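Local coordinates for Serine/threonine-protein kinase Tel1 (Chaetomium thermophilum, PDB 6SKY), which probably phosphorylates serine and threonine residues in [ST]-Q sequences, using ATP, to activate checkpoint signalling in response to DNA damage, at residues A2591-L2595 and K2606-K2610; Y2517-M2522 and L2654-L2660; D2523-R2528 and N2539-G2543. The contacts are given in a common frame with arbitrary orientation. Residues are numbered along the deposited sequence.

Contact 1: A2591-L2595 and K2606-K2610; sequences APKIL and KQLVK. With AGS (phosphothiophosphoric acid-adenylate ester), chain C.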
ATOM      1  N   ALA A2591     -25.677  39.226 -34.525  1.00 62.10           N
ATOM      2  CA  ALA A2591     -26.769  38.386 -34.060  1.00 62.10           C
ATOM      3  C   ALA A2591     -26.507  36.913 -34.333  1.00 62.10           C
ATOM      4  O   ALA A2591     -26.517  36.490 -35.494  1.00 62.10           O
ATOM      5  CB  ALA A2591     -28.073  38.813 -34.733  1.00 62.10           C
ATOM      6  N   PRO A2592     -26.268  36.100 -33.304  1.00 54.56           N
ATOM      7  CA  PRO A2592     -26.183  34.652 -33.525  1.00 54.56           C
ATOM      8  C   PRO A2592     -27.576  34.089 -33.743  1.00 54.56           C
ATOM      9  O   PRO A2592     -28.460  34.257 -32.905  1.00 54.56           O
ATOM     10  CB  PRO A2592     -25.554  34.132 -32.229  1.00 54.56           C
ATOM     11  CG  PRO A2592     -25.915  35.128 -31.220  1.00 54.56           C
ATOM     12  CD  PRO A2592     -26.025  36.459 -31.900  1.00 54.56           C
ATOM     13  N   LYS A2593     -27.778  33.433 -34.874  1.00 45.50           N
ATOM     14  CA  LYS A2593     -29.092  32.928 -35.228  1.00 45.50           C
ATOM     15  C   LYS A2593     -29.167  31.430 -34.992  1.00 45.50           C
ATOM     16  O   LYS A2593     -28.215  30.698 -35.260  1.00 45.50           O
ATOM     17  CB  LYS A2593     -29.430  33.257 -36.680  1.00 45.50           C
ATOM     18  CG  LYS A2593     -28.260  33.254 -37.613  1.00 45.50           C
ATOM     19  CD  LYS A2593     -28.587  34.019 -38.869  1.00 45.50           C
ATOM     20  CE  LYS A2593     -28.711  35.493 -38.594  1.00 45.50           C
ATOM     21  NZ  LYS A2593     -27.395  36.108 -38.321  1.00 45.50           N
ATOM     22  N   ILE A2594     -30.304  30.980 -34.489  1.00 42.46           N
ATOM     23  CA  ILE A2594     -30.505  29.589 -34.119  1.00 42.46           C
ATOM     24  C   ILE A2594     -31.417  28.972 -35.167  1.00 42.46           C
ATOM     25  O   ILE A2594     -32.636  29.148 -35.133  1.00 42.46           O
ATOM     26  CB  ILE A2594     -31.084  29.444 -32.708  1.00 42.46           C
ATOM     27  CG1 ILE A2594     -30.132  30.022 -31.672  1.00 42.46           C
ATOM     28  CG2 ILE A2594     -31.306  27.996 -32.384  1.00 42.46           C
ATOM     29  CD1 ILE A2594     -30.419  31.432 -31.285  1.00 42.46           C
ATOM     30  N   LEU A2595     -30.831  28.238 -36.094  1.00 41.25           N
ATOM     31  CA  LEU A2595     -31.585  27.528 -37.110  1.00 41.25           C
ATOM     32  C   LEU A2595     -32.006  26.167 -36.595  1.00 41.25           C
ATOM     33  O   LEU A2595     -31.410  25.618 -35.674  1.00 41.25           O
ATOM     34  CB  LEU A2595     -30.754  27.348 -38.372  1.00 41.25           C
ATOM     35  CG  LEU A2595     -30.764  28.423 -39.445  1.00 41.25           C
ATOM     36  CD1 LEU A2595     -30.382  29.767 -38.887  1.00 41.25           C
ATOM     37  CD2 LEU A2595     -29.799  28.011 -40.513  1.00 41.25           C
ATOM     38  N   LYS A2606     -30.851  21.495 -34.055  1.00 36.06           N
ATOM     39  CA  LYS A2606     -30.705  22.936 -33.977  1.00 36.06           C
ATOM     40  C   LYS A2606     -29.237  23.319 -34.068  1.00 36.06           C
ATOM     41  O   LYS A2606     -28.342  22.518 -33.803  1.00 36.06           O
ATOM     42  CB  LYS A2606     -31.319  23.467 -32.690  1.00 36.06           C
ATOM     43  CG  LYS A2606     -32.729  23.006 -32.468  1.00 36.06           C
ATOM     44  CD  LYS A2606     -33.332  23.699 -31.279  1.00 36.06           C
ATOM     45  CE  LYS A2606     -33.288  25.197 -31.459  1.00 36.06           C
ATOM     46  NZ  LYS A2606     -33.892  25.922 -30.310  1.00 36.06           N
ATOM     47  N   GLN A2607     -28.996  24.560 -34.470  1.00 34.41           N
ATOM     48  CA  GLN A2607     -27.649  25.028 -34.751  1.00 34.41           C
ATOM     49  C   GLN A2607     -27.551  26.503 -34.429  1.00 34.41           C
ATOM     50  O   GLN A2607     -28.447  27.272 -34.767  1.00 34.41           O
ATOM     51  CB  GLN A2607     -27.280  24.826 -36.219  1.00 34.41           C
ATOM     52  CG  GLN A2607     -27.316  23.409 -36.681  1.00 34.41           C
ATOM     53  CD  GLN A2607     -27.532  23.308 -38.145  1.00 34.41           C
ATOM     54  OE1 GLN A2607     -27.690  24.312 -38.820  1.00 34.41           O
ATOM     55  NE2 GLN A2607     -27.541  22.096 -38.657  1.00 34.41           N
ATOM     56  N   LEU A2608     -26.465  26.897 -33.788  1.00 33.01           N
ATOM     57  CA  LEU A2608     -26.077  28.295 -33.747  1.00 33.01           C
ATOM     58  C   LEU A2608     -25.209  28.558 -34.961  1.00 33.01           C
ATOM     59  O   LEU A2608     -24.213  27.864 -35.170  1.00 33.01           O
ATOM     60  CB  LEU A2608     -25.306  28.643 -32.481  1.00 33.01           C
ATOM     61  CG  LEU A2608     -25.959  28.631 -31.115  1.00 33.01           C
ATOM     62  CD1 LEU A2608     -25.552  27.400 -30.390  1.00 33.01           C
ATOM     63  CD2 LEU A2608     -25.512  29.842 -30.351  1.00 33.01           C
ATOM     64  N   VAL A2609     -25.589  29.539 -35.761  1.00 37.95           N
ATOM     65  CA  VAL A2609     -24.768  30.008 -36.863  1.00 37.95           C
ATOM     66  C   VAL A2609     -24.081  31.260 -36.348  1.00 37.95           C
ATOM     67  O   VAL A2609     -24.666  32.341 -36.327  1.00 37.95           O
ATOM     68  CB  VAL A2609     -25.596  30.271 -38.121  1.00 37.95           C
ATOM     69  CG1 VAL A2609     -24.693  30.575 -39.272  1.00 37.95           C
ATOM     70  CG2 VAL A2609     -26.444  29.074 -38.444  1.00 37.95           C
ATOM     71  N   LYS A2610     -22.842  31.112 -35.902  1.00 44.75           N
ATOM     72  CA  LYS A2610     -22.153  32.160 -35.173  1.00 44.75           C
ATOM     73  C   LYS A2610     -21.249  32.919 -36.124  1.00 44.75           C
ATOM     74  O   LYS A2610     -20.397  32.324 -36.785  1.00 44.75           O
ATOM     75  CB  LYS A2610     -21.344  31.573 -34.021  1.00 44.75           C
ATOM     76  CG  LYS A2610     -21.475  32.336 -32.733  1.00 44.75           C
ATOM     77  CD  LYS A2610     -20.854  31.559 -31.606  1.00 44.75           C
ATOM     78  CE  LYS A2610     -21.219  32.143 -30.262  1.00 44.75           C
ATOM     79  NZ  LYS A2610     -20.682  31.307 -29.151  1.00 44.75           N
TER
HETATM   80  PG  AGS C3001     -21.677  36.439 -23.407  1.00 40.14           P
HETATM   81  S1G AGS C3001     -21.632  36.163 -21.478  1.00 40.14           S
HETATM   82  O2G AGS C3001     -20.563  35.608 -24.095  1.00 40.14           O
HETATM   83  O3G AGS C3001     -21.462  37.944 -23.723  1.00 40.14           O
HETATM   84  PB  AGS C3001     -23.374  34.481 -24.146  1.00 40.14           P
HETATM   85  O1B AGS C3001     -22.609  33.688 -23.167  1.00 40.14           O
HETATM   86  O2B AGS C3001     -24.893  34.392 -24.016  1.00 40.14           O
HETATM   87  O3B AGS C3001     -23.044  36.008 -23.998  1.00 40.14           O
HETATM   88  PA  AGS C3001     -24.112  33.473 -26.583  1.00 40.14           P
HETATM   89  O1A AGS C3001     -24.604  34.556 -27.440  1.00 40.14           O
HETATM   90  O2A AGS C3001     -23.499  32.292 -27.333  1.00 40.14           O
HETATM   91  O3A AGS C3001     -23.001  33.991 -25.593  1.00 40.14           O
HETATM   92  O5' AGS C3001     -25.316  33.007 -25.696  1.00 40.14           O
HETATM   93  C5' AGS C3001     -26.452  32.415 -26.337  1.00 40.14           C
HETATM   94  C4' AGS C3001     -27.324  31.748 -25.309  1.00 40.14           C
HETATM   95  O4' AGS C3001     -27.506  30.366 -25.667  1.00 40.14           O
HETATM   96  C3' AGS C3001     -26.774  31.733 -23.889  1.00 40.14           C
HETATM   97  O3' AGS C3001     -27.826  31.762 -22.934  1.00 40.14           O
HETATM   98  C2' AGS C3001     -25.995  30.422 -23.840  1.00 40.14           C
HETATM   99  O2' AGS C3001     -25.997  29.875 -22.530  1.00 40.14           O
HETATM  100  C1' AGS C3001     -26.796  29.523 -24.781  1.00 40.14           C
HETATM  101  N9  AGS C3001     -25.965  28.630 -25.573  1.00 40.14           N
HETATM  102  C8  AGS C3001     -24.746  28.911 -26.121  1.00 40.14           C
HETATM  103  N7  AGS C3001     -24.220  27.918 -26.792  1.00 40.14           N
HETATM  104  C5  AGS C3001     -25.165  26.914 -26.681  1.00 40.14           C
HETATM  105  C6  AGS C3001     -25.208  25.596 -27.170  1.00 40.14           C
HETATM  106  N6  AGS C3001     -24.241  25.047 -27.904  1.00 40.14           N
HETATM  107  N1  AGS C3001     -26.294  24.856 -26.877  1.00 40.14           N
HETATM  108  C2  AGS C3001     -27.266  25.401 -26.143  1.00 40.14           C
HETATM  109  N3  AGS C3001     -27.336  26.629 -25.627  1.00 40.14           N
HETATM  110  C4  AGS C3001     -26.245  27.338 -25.932  1.00 40.14           C
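Three backbone hydrogen bonds join the two segments of this antiparallel β-hairpin of the kinase N-lobe. K2593 O accepts from V2609 N at 2.9 Å in an almost linear bond, while L2595 and Q2607 bond both ways, L2595 N to Q2607 O and Q2607 N to L2595 O, each 2.9 Å. Between these two hydrogen-bonded pairs, I2594 and L2608 form the non-hydrogen-bonded pair, where a CA-H...O contact from I2594 CA to Q2607 O (3.2 Å) adds to the backbone pairing. The alternation divides the side chains. On the face carrying K2593, L2595, Q2607 and V2609, L2595 CD1 packs on V2609 CG2 at 4.0 Å, and Q2607 OE1 is hydrogen-bonded to Y2517 OH. On the opposite face, L2608 CD1 lies 3.7 Å from N6 of the AGS adenine, and K2610 NZ makes a weak hydrogen bond of 3.5 Å to O2A of the AGS α-phosphate, so one strand meets both base and phosphates. Within the sheet the hairpin is flanked by strand 2576-2585 beside 2593-2599 and by strand 2658-2662 beside 2604-2611, and helix 2507-2522 packs across the L2595 and V2609 face through L2520 and A2521.

Contact 2: Y2517-M2522 and L2654-L2660; sequences YHALAM and LTSSSGL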
ATOM      1  N   TYR A2517     -23.873  28.759 -45.708  1.00 40.03           N
ATOM      2  CA  TYR A2517     -23.832  28.874 -44.250  1.00 40.03           C
ATOM      3  C   TYR A2517     -22.984  30.056 -43.817  1.00 40.03           C
ATOM      4  O   TYR A2517     -23.358  30.799 -42.906  1.00 40.03           O
ATOM      5  CB  TYR A2517     -23.282  27.597 -43.623  1.00 40.03           C
ATOM      6  CG  TYR A2517     -24.321  26.639 -43.119  1.00 40.03           C
ATOM      7  CD1 TYR A2517     -25.205  27.010 -42.138  1.00 40.03           C
ATOM      8  CD2 TYR A2517     -24.396  25.355 -43.608  1.00 40.03           C
ATOM      9  CE1 TYR A2517     -26.142  26.140 -41.674  1.00 40.03           C
ATOM     10  CE2 TYR A2517     -25.329  24.483 -43.148  1.00 40.03           C
ATOM     11  CZ  TYR A2517     -26.198  24.880 -42.182  1.00 40.03           C
ATOM     12  OH  TYR A2517     -27.138  24.006 -41.717  1.00 40.03           O
ATOM     13  N   HIS A2518     -21.834  30.248 -44.456  1.00 45.38           N
ATOM     14  CA  HIS A2518     -20.977  31.374 -44.116  1.00 45.38           C
ATOM     15  C   HIS A2518     -21.628  32.699 -44.482  1.00 45.38           C
ATOM     16  O   HIS A2518     -21.538  33.673 -43.726  1.00 45.38           O
ATOM     17  CB  HIS A2518     -19.634  31.216 -44.815  1.00 45.38           C
ATOM     18  CG  HIS A2518     -18.721  32.381 -44.639  1.00 45.38           C
ATOM     19  ND1 HIS A2518     -18.094  32.996 -45.697  1.00 45.38           N
ATOM     20  CD2 HIS A2518     -18.324  33.043 -43.529  1.00 45.38           C
ATOM     21  CE1 HIS A2518     -17.349  33.989 -45.247  1.00 45.38           C
ATOM     22  NE2 HIS A2518     -17.473  34.040 -43.935  1.00 45.38           N
ATOM     23  N   ALA A2519     -22.283  32.762 -45.644  1.00 47.99           N
ATOM     24  CA  ALA A2519     -22.980  33.987 -46.016  1.00 47.99           C
ATOM     25  C   ALA A2519     -24.072  34.317 -45.014  1.00 47.99           C
ATOM     26  O   ALA A2519     -24.253  35.481 -44.646  1.00 47.99           O
ATOM     27  CB  ALA A2519     -23.565  33.859 -47.417  1.00 47.99           C
ATOM     28  N   LEU A2520     -24.807  33.307 -44.555  1.00 47.37           N
ATOM     29  CA  LEU A2520     -25.832  33.543 -43.548  1.00 47.37           C
ATOM     30  C   LEU A2520     -25.221  33.976 -42.225  1.00 47.37           C
ATOM     31  O   LEU A2520     -25.784  34.821 -41.523  1.00 47.37           O
ATOM     32  CB  LEU A2520     -26.675  32.289 -43.360  1.00 47.37           C
ATOM     33  CG  LEU A2520     -27.780  32.368 -42.320  1.00 47.37           C
ATOM     34  CD1 LEU A2520     -28.943  33.159 -42.861  1.00 47.37           C
ATOM     35  CD2 LEU A2520     -28.210  30.982 -41.948  1.00 47.37           C
ATOM     36  N   ALA A2521     -24.070  33.410 -41.867  1.00 49.89           N
ATOM     37  CA  ALA A2521     -23.411  33.789 -40.624  1.00 49.89           C
ATOM     38  C   ALA A2521     -22.998  35.251 -40.644  1.00 49.89           C
ATOM     39  O   ALA A2521     -23.213  35.984 -39.675  1.00 49.89           O
ATOM     40  CB  ALA A2521     -22.195  32.897 -40.386  1.00 49.89           C
ATOM     41  N   MET A2522     -22.407  35.695 -41.749  1.00 57.76           N
ATOM     42  CA  MET A2522     -21.861  37.044 -41.806  1.00 57.76           C
ATOM     43  C   MET A2522     -22.934  38.122 -41.893  1.00 57.76           C
ATOM     44  O   MET A2522     -22.637  39.290 -41.632  1.00 57.76           O
ATOM     45  CB  MET A2522     -20.910  37.163 -42.996  1.00 57.76           C
ATOM     46  CG  MET A2522     -19.604  36.408 -42.842  1.00 57.76           C
ATOM     47  SD  MET A2522     -18.557  37.079 -41.543  1.00 57.76           S
ATOM     48  CE  MET A2522     -18.881  35.925 -40.222  1.00 57.76           C
ATOM     49  N   LEU A2654     -16.026  27.330 -39.719  1.00 38.89           N
ATOM     50  CA  LEU A2654     -16.086  27.422 -41.171  1.00 38.89           C
ATOM     51  C   LEU A2654     -14.955  28.289 -41.700  1.00 38.89           C
ATOM     52  O   LEU A2654     -14.174  27.860 -42.550  1.00 38.89           O
ATOM     53  CB  LEU A2654     -17.439  27.978 -41.612  1.00 38.89           C
ATOM     54  CG  LEU A2654     -18.618  27.020 -41.523  1.00 38.89           C
ATOM     55  CD1 LEU A2654     -19.883  27.744 -41.865  1.00 38.89           C
ATOM     56  CD2 LEU A2654     -18.407  25.864 -42.455  1.00 38.89           C
ATOM     57  N   THR A2655     -14.861  29.513 -41.204  1.00 47.32           N
ATOM     58  CA  THR A2655     -13.781  30.415 -41.561  1.00 47.32           C
ATOM     59  C   THR A2655     -13.165  30.956 -40.283  1.00 47.32           C
ATOM     60  O   THR A2655     -13.527  30.514 -39.192  1.00 47.32           O
ATOM     61  CB  THR A2655     -14.297  31.544 -42.447  1.00 47.32           C
ATOM     62  OG1 THR A2655     -15.512  32.059 -41.897  1.00 47.32           O
ATOM     63  CG2 THR A2655     -14.577  31.031 -43.839  1.00 47.32           C
ATOM     64  N   SER A2656     -12.244  31.904 -40.388  1.00 58.46           N
ATOM     65  CA  SER A2656     -11.673  32.513 -39.194  1.00 58.46           C
ATOM     66  C   SER A2656     -12.626  33.477 -38.521  1.00 58.46           C
ATOM     67  O   SER A2656     -12.227  34.168 -37.584  1.00 58.46           O
ATOM     68  CB  SER A2656     -10.371  33.238 -39.533  1.00 58.46           C
ATOM     69  OG  SER A2656      -9.308  32.323 -39.717  1.00 58.46           O
ATOM     70  N   SER A2657     -13.872  33.539 -38.973  1.00 54.97           N
ATOM     71  CA  SER A2657     -14.829  34.482 -38.421  1.00 54.97           C
ATOM     72  C   SER A2657     -16.219  33.887 -38.242  1.00 54.97           C
ATOM     73  O   SER A2657     -17.147  34.625 -37.903  1.00 54.97           O
ATOM     74  CB  SER A2657     -14.915  35.711 -39.319  1.00 54.97           C
ATOM     75  OG  SER A2657     -15.067  35.325 -40.673  1.00 54.97           O
ATOM     76  N   SER A2658     -16.401  32.590 -38.457  1.00 46.95           N
ATOM     77  CA  SER A2658     -17.741  32.031 -38.452  1.00 46.95           C
ATOM     78  C   SER A2658     -17.678  30.546 -38.147  1.00 46.95           C
ATOM     79  O   SER A2658     -16.670  29.878 -38.386  1.00 46.95           O
ATOM     80  CB  SER A2658     -18.446  32.269 -39.791  1.00 46.95           C
ATOM     81  OG  SER A2658     -17.746  31.652 -40.852  1.00 46.95           O
ATOM     82  N   GLY A2659     -18.786  30.034 -37.631  1.00 37.75           N
ATOM     83  CA  GLY A2659     -18.855  28.617 -37.347  1.00 37.75           C
ATOM     84  C   GLY A2659     -20.274  28.170 -37.119  1.00 37.75           C
ATOM     85  O   GLY A2659     -21.204  28.971 -37.035  1.00 37.75           O
ATOM     86  N   LEU A2660     -20.424  26.858 -37.038  1.00 31.94           N
ATOM     87  CA  LEU A2660     -21.670  26.218 -36.658  1.00 31.94           C
ATOM     88  C   LEU A2660     -21.450  25.502 -35.338  1.00 31.94           C
ATOM     89  O   LEU A2660     -20.553  24.664 -35.228  1.00 31.94           O
ATOM     90  CB  LEU A2660     -22.127  25.223 -37.715  1.00 31.94           C
ATOM     91  CG  LEU A2660     -22.275  25.753 -39.126  1.00 31.94           C
ATOM     92  CD1 LEU A2660     -22.694  24.630 -40.015  1.00 31.94           C
ATOM     93  CD2 LEU A2660     -23.299  26.845 -39.132  1.00 31.94           C
TER
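L2654 opens the contact at the end of strand 2651-2655, its CD1 resting 3.8 Å from Y2517 CB and 4.1 Å from H2518 N, so the leucine lies against the backbone of the helix as well as a side chain. At T2655 the character changes: CG2 sits over the imidazole face of H2518, 4.2 Å from the ring centroid and nearly on its normal, a CH-pi contact. The chain then turns through S2656 and S2657 into the next strand, a tight β-hairpin in which L2654 N bonds to S2658 O at 2.9 Å. On this turn M2522 CE reaches S2657 O at 3.2 Å, and S2657 OG lies near the plane of the H2518 ring. S2658 faces the helix where the CA atoms of the two segments come closest, 6.3 Å between S2658 CA and A2521 CA; the small alanine allows A2521 CB to approach S2658 CB to 3.8 Å. S2658 OG donates a very short hydrogen bond of 2.5 Å to T2655 OG1, linking the two arms of the hairpin beside H2518. L2660 completes the segment with its CD1 over the Y2517 ring, 3.9 Å from the centroid and 2° off the normal, a second CH-pi contact. Beyond it, Y2517 OH is hydrogen-bonded to Q2607 and its ring meets F2546 edge-to-face. The axis of helical segment 2517-2522 passes 8.3 Å from that of strand 2658-2660, with 114° between their N-to-C directions, and helix 2507-2522 also packs on strands 2604-2611 and 2593-2599 through A2521 and L2520.

Contact 3: D2523-R2528 and N2539-G2543; sequences DRDPTR and NSPVG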
ATOM      1  N   ASP A2523     -24.166  37.766 -42.238  1.00 66.62           N
ATOM      2  CA  ASP A2523     -25.197  38.754 -42.545  1.00 66.62           C
ATOM      3  C   ASP A2523     -25.843  39.259 -41.263  1.00 66.62           C
ATOM      4  O   ASP A2523     -26.703  38.596 -40.685  1.00 66.62           O
ATOM      5  CB  ASP A2523     -26.239  38.152 -43.474  1.00 66.62           C
ATOM      6  CG  ASP A2523     -27.436  39.046 -43.650  1.00 66.62           C
ATOM      7  OD1 ASP A2523     -27.242  40.241 -43.946  1.00 66.62           O
ATOM      8  OD2 ASP A2523     -28.573  38.556 -43.501  1.00 66.62           O
ATOM      9  N   ARG A2524     -25.453  40.455 -40.829  1.00 75.55           N
ATOM     10  CA  ARG A2524     -26.018  41.086 -39.643  1.00 75.55           C
ATOM     11  C   ARG A2524     -26.687  42.391 -40.046  1.00 75.55           C
ATOM     12  O   ARG A2524     -26.045  43.268 -40.633  1.00 75.55           O
ATOM     13  CB  ARG A2524     -24.946  41.337 -38.583  1.00 75.55           C
ATOM     14  CG  ARG A2524     -23.661  41.946 -39.116  1.00 75.55           C
ATOM     15  CD  ARG A2524     -22.568  41.909 -38.068  1.00 75.55           C
ATOM     16  NE  ARG A2524     -21.237  41.962 -38.666  1.00 75.55           N
ATOM     17  CZ  ARG A2524     -20.104  41.770 -37.996  1.00 75.55           C
ATOM     18  NH1 ARG A2524     -20.131  41.510 -36.697  1.00 75.55           N
ATOM     19  NH2 ARG A2524     -18.941  41.838 -38.626  1.00 75.55           N
ATOM     20  N   ASP A2525     -27.971  42.514 -39.735  1.00 84.57           N
ATOM     21  CA  ASP A2525     -28.730  43.737 -39.979  1.00 84.57           C
ATOM     22  C   ASP A2525     -29.551  44.044 -38.735  1.00 84.57           C
ATOM     23  O   ASP A2525     -30.487  43.282 -38.416  1.00 84.57           O
ATOM     24  CB  ASP A2525     -29.626  43.594 -41.205  1.00 84.57           C
ATOM     25  CG  ASP A2525     -30.256  44.904 -41.619  1.00 84.57           C
ATOM     26  OD1 ASP A2525     -29.760  45.968 -41.192  1.00 84.57           O
ATOM     27  OD2 ASP A2525     -31.254  44.870 -42.368  1.00 84.57           O
ATOM     28  N   PRO A2526     -29.246  45.123 -38.011  1.00 86.38           N
ATOM     29  CA  PRO A2526     -29.942  45.370 -36.738  1.00 86.38           C
ATOM     30  C   PRO A2526     -31.441  45.537 -36.885  1.00 86.38           C
ATOM     31  O   PRO A2526     -32.184  45.218 -35.951  1.00 86.38           O
ATOM     32  CB  PRO A2526     -29.281  46.657 -36.224  1.00 86.38           C
ATOM     33  CG  PRO A2526     -27.966  46.717 -36.918  1.00 86.38           C
ATOM     34  CD  PRO A2526     -28.189  46.114 -38.268  1.00 86.38           C
ATOM     35  N   THR A2527     -31.912  46.023 -38.032  1.00 84.63           N
ATOM     36  CA  THR A2527     -33.349  46.172 -38.236  1.00 84.63           C
ATOM     37  C   THR A2527     -33.991  44.846 -38.617  1.00 84.63           C
ATOM     38  O   THR A2527     -35.028  44.467 -38.065  1.00 84.63           O
ATOM     39  CB  THR A2527     -33.622  47.220 -39.313  1.00 84.63           C
ATOM     40  OG1 THR A2527     -32.973  46.835 -40.530  1.00 84.63           O
ATOM     41  CG2 THR A2527     -33.101  48.577 -38.873  1.00 84.63           C
ATOM     42  N   ARG A2528     -33.385  44.127 -39.560  1.00 81.91           N
ATOM     43  CA  ARG A2528     -33.964  42.880 -40.034  1.00 81.91           C
ATOM     44  C   ARG A2528     -33.791  41.746 -39.035  1.00 81.91           C
ATOM     45  O   ARG A2528     -34.574  40.792 -39.055  1.00 81.91           O
ATOM     46  CB  ARG A2528     -33.337  42.510 -41.376  1.00 81.91           C
ATOM     47  CG  ARG A2528     -34.030  41.400 -42.125  1.00 81.91           C
ATOM     48  CD  ARG A2528     -33.648  41.470 -43.583  1.00 81.91           C
ATOM     49  NE  ARG A2528     -32.259  41.885 -43.745  1.00 81.91           N
ATOM     50  CZ  ARG A2528     -31.705  42.190 -44.911  1.00 81.91           C
ATOM     51  NH1 ARG A2528     -32.424  42.129 -46.021  1.00 81.91           N
ATOM     52  NH2 ARG A2528     -30.436  42.561 -44.968  1.00 81.91           N
ATOM     53  N   ASN A2539     -37.071  36.429 -45.575  1.00 72.32           N
ATOM     54  CA  ASN A2539     -37.231  37.849 -45.826  1.00 72.32           C
ATOM     55  C   ASN A2539     -35.916  38.549 -46.112  1.00 72.32           C
ATOM     56  O   ASN A2539     -35.910  39.766 -46.312  1.00 72.32           O
ATOM     57  CB  ASN A2539     -37.924  38.516 -44.636  1.00 72.32           C
ATOM     58  CG  ASN A2539     -39.315  37.975 -44.408  1.00 72.32           C
ATOM     59  OD1 ASN A2539     -39.718  36.995 -45.030  1.00 72.32           O
ATOM     60  ND2 ASN A2539     -40.056  38.606 -43.514  1.00 72.32           N
ATOM     61  N   SER A2540     -34.876  37.857 -46.111  1.00 70.31           N
ATOM     62  CA  SER A2540     -33.613  38.371 -46.596  1.00 70.31           C
ATOM     63  C   SER A2540     -33.222  37.634 -47.875  1.00 70.31           C
ATOM     64  O   SER A2540     -33.630  36.490 -48.086  1.00 70.31           O
ATOM     65  CB  SER A2540     -32.527  38.195 -45.537  1.00 70.31           C
ATOM     66  OG  SER A2540     -31.379  38.964 -45.841  1.00 70.31           O
ATOM     67  N   PRO A2541     -32.460  38.262 -48.771  1.00 66.37           N
ATOM     68  CA  PRO A2541     -31.969  37.507 -49.934  1.00 66.37           C
ATOM     69  C   PRO A2541     -31.040  36.383 -49.528  1.00 66.37           C
ATOM     70  O   PRO A2541     -31.050  35.305 -50.141  1.00 66.37           O
ATOM     71  CB  PRO A2541     -31.249  38.576 -50.768  1.00 66.37           C
ATOM     72  CG  PRO A2541     -31.785  39.878 -50.281  1.00 66.37           C
ATOM     73  CD  PRO A2541     -32.077  39.680 -48.832  1.00 66.37           C
ATOM     74  N   VAL A2542     -30.236  36.614 -48.489  1.00 60.29           N
ATOM     75  CA  VAL A2542     -29.378  35.568 -47.951  1.00 60.29           C
ATOM     76  C   VAL A2542     -30.210  34.371 -47.521  1.00 60.29           C
ATOM     77  O   VAL A2542     -29.846  33.221 -47.782  1.00 60.29           O
ATOM     78  CB  VAL A2542     -28.537  36.121 -46.789  1.00 60.29           C
ATOM     79  CG1 VAL A2542     -27.525  35.106 -46.360  1.00 60.29           C
ATOM     80  CG2 VAL A2542     -27.848  37.396 -47.203  1.00 60.29           C
ATOM     81  N   GLY A2543     -31.351  34.620 -46.882  1.00 61.04           N
ATOM     82  CA  GLY A2543     -32.185  33.523 -46.426  1.00 61.04           C
ATOM     83  C   GLY A2543     -32.729  32.676 -47.560  1.00 61.04           C
ATOM     84  O   GLY A2543     -32.740  31.446 -47.480  1.00 61.04           O
TER
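The start of helix 2541-2552, with S2540 at the N-cap position and P2541 as the first helical residue, faces an irregular loop of the kinase N-lobe. This loop, which follows helix 2507-2522, runs extended through D2523-D2525, then takes helical backbone angles at P2526-R2528 without regular helical bonds, bringing R2528 round to S2540. The two backbones stay well apart, 7.5 Å between D2523 CA and V2542 CA and 8.0 Å between R2528 CA and S2540 CA, so side chains bridge the gap. D2523 CG rests 3.9 Å from V2542 CG2, while its carboxylate oxygen OD2 is hydrogen-bonded to Y2529. R2528 extends toward N2539-P2541, its CD lying 3.9 Å from N2539 O and its NH1 3.7 Å from P2541 CD. R2528 forms a salt bridge within the loop to D2525, NE to OD2 3.4 Å, by charge alone, since the oxygen lies well out of the guanidinium plane. S2540 OG sits over one guanidinium face, 3.3 Å from R2528 NH1, at an angle too poor for a hydrogen bond.

All three contacts lie in the kinase N-lobe, their centres about 10 Å (contacts 1 and 2), 13 Å (1 and 3) and 14 Å (2 and 3) apart. Along the chain, contact 3 comes first and contact 1 next, both within the long span bracketed by the two segments of contact 2. Contacts 1 and 2 share one antiparallel sheet: strands 2604-2611 and 2658-2662 are neighbours, joined by a probable backbone hydrogen bond from K2610 N to G2659 O (2.9 Å). Contact 3 is more peripheral, reaching the same helix where V2542 CG1 packs 3.6 Å from L2520 CA. Helix 2507-2522 thus backs the sheet on the face away from the nucleotide, and the loop after it meets the start of helix 2541-2552.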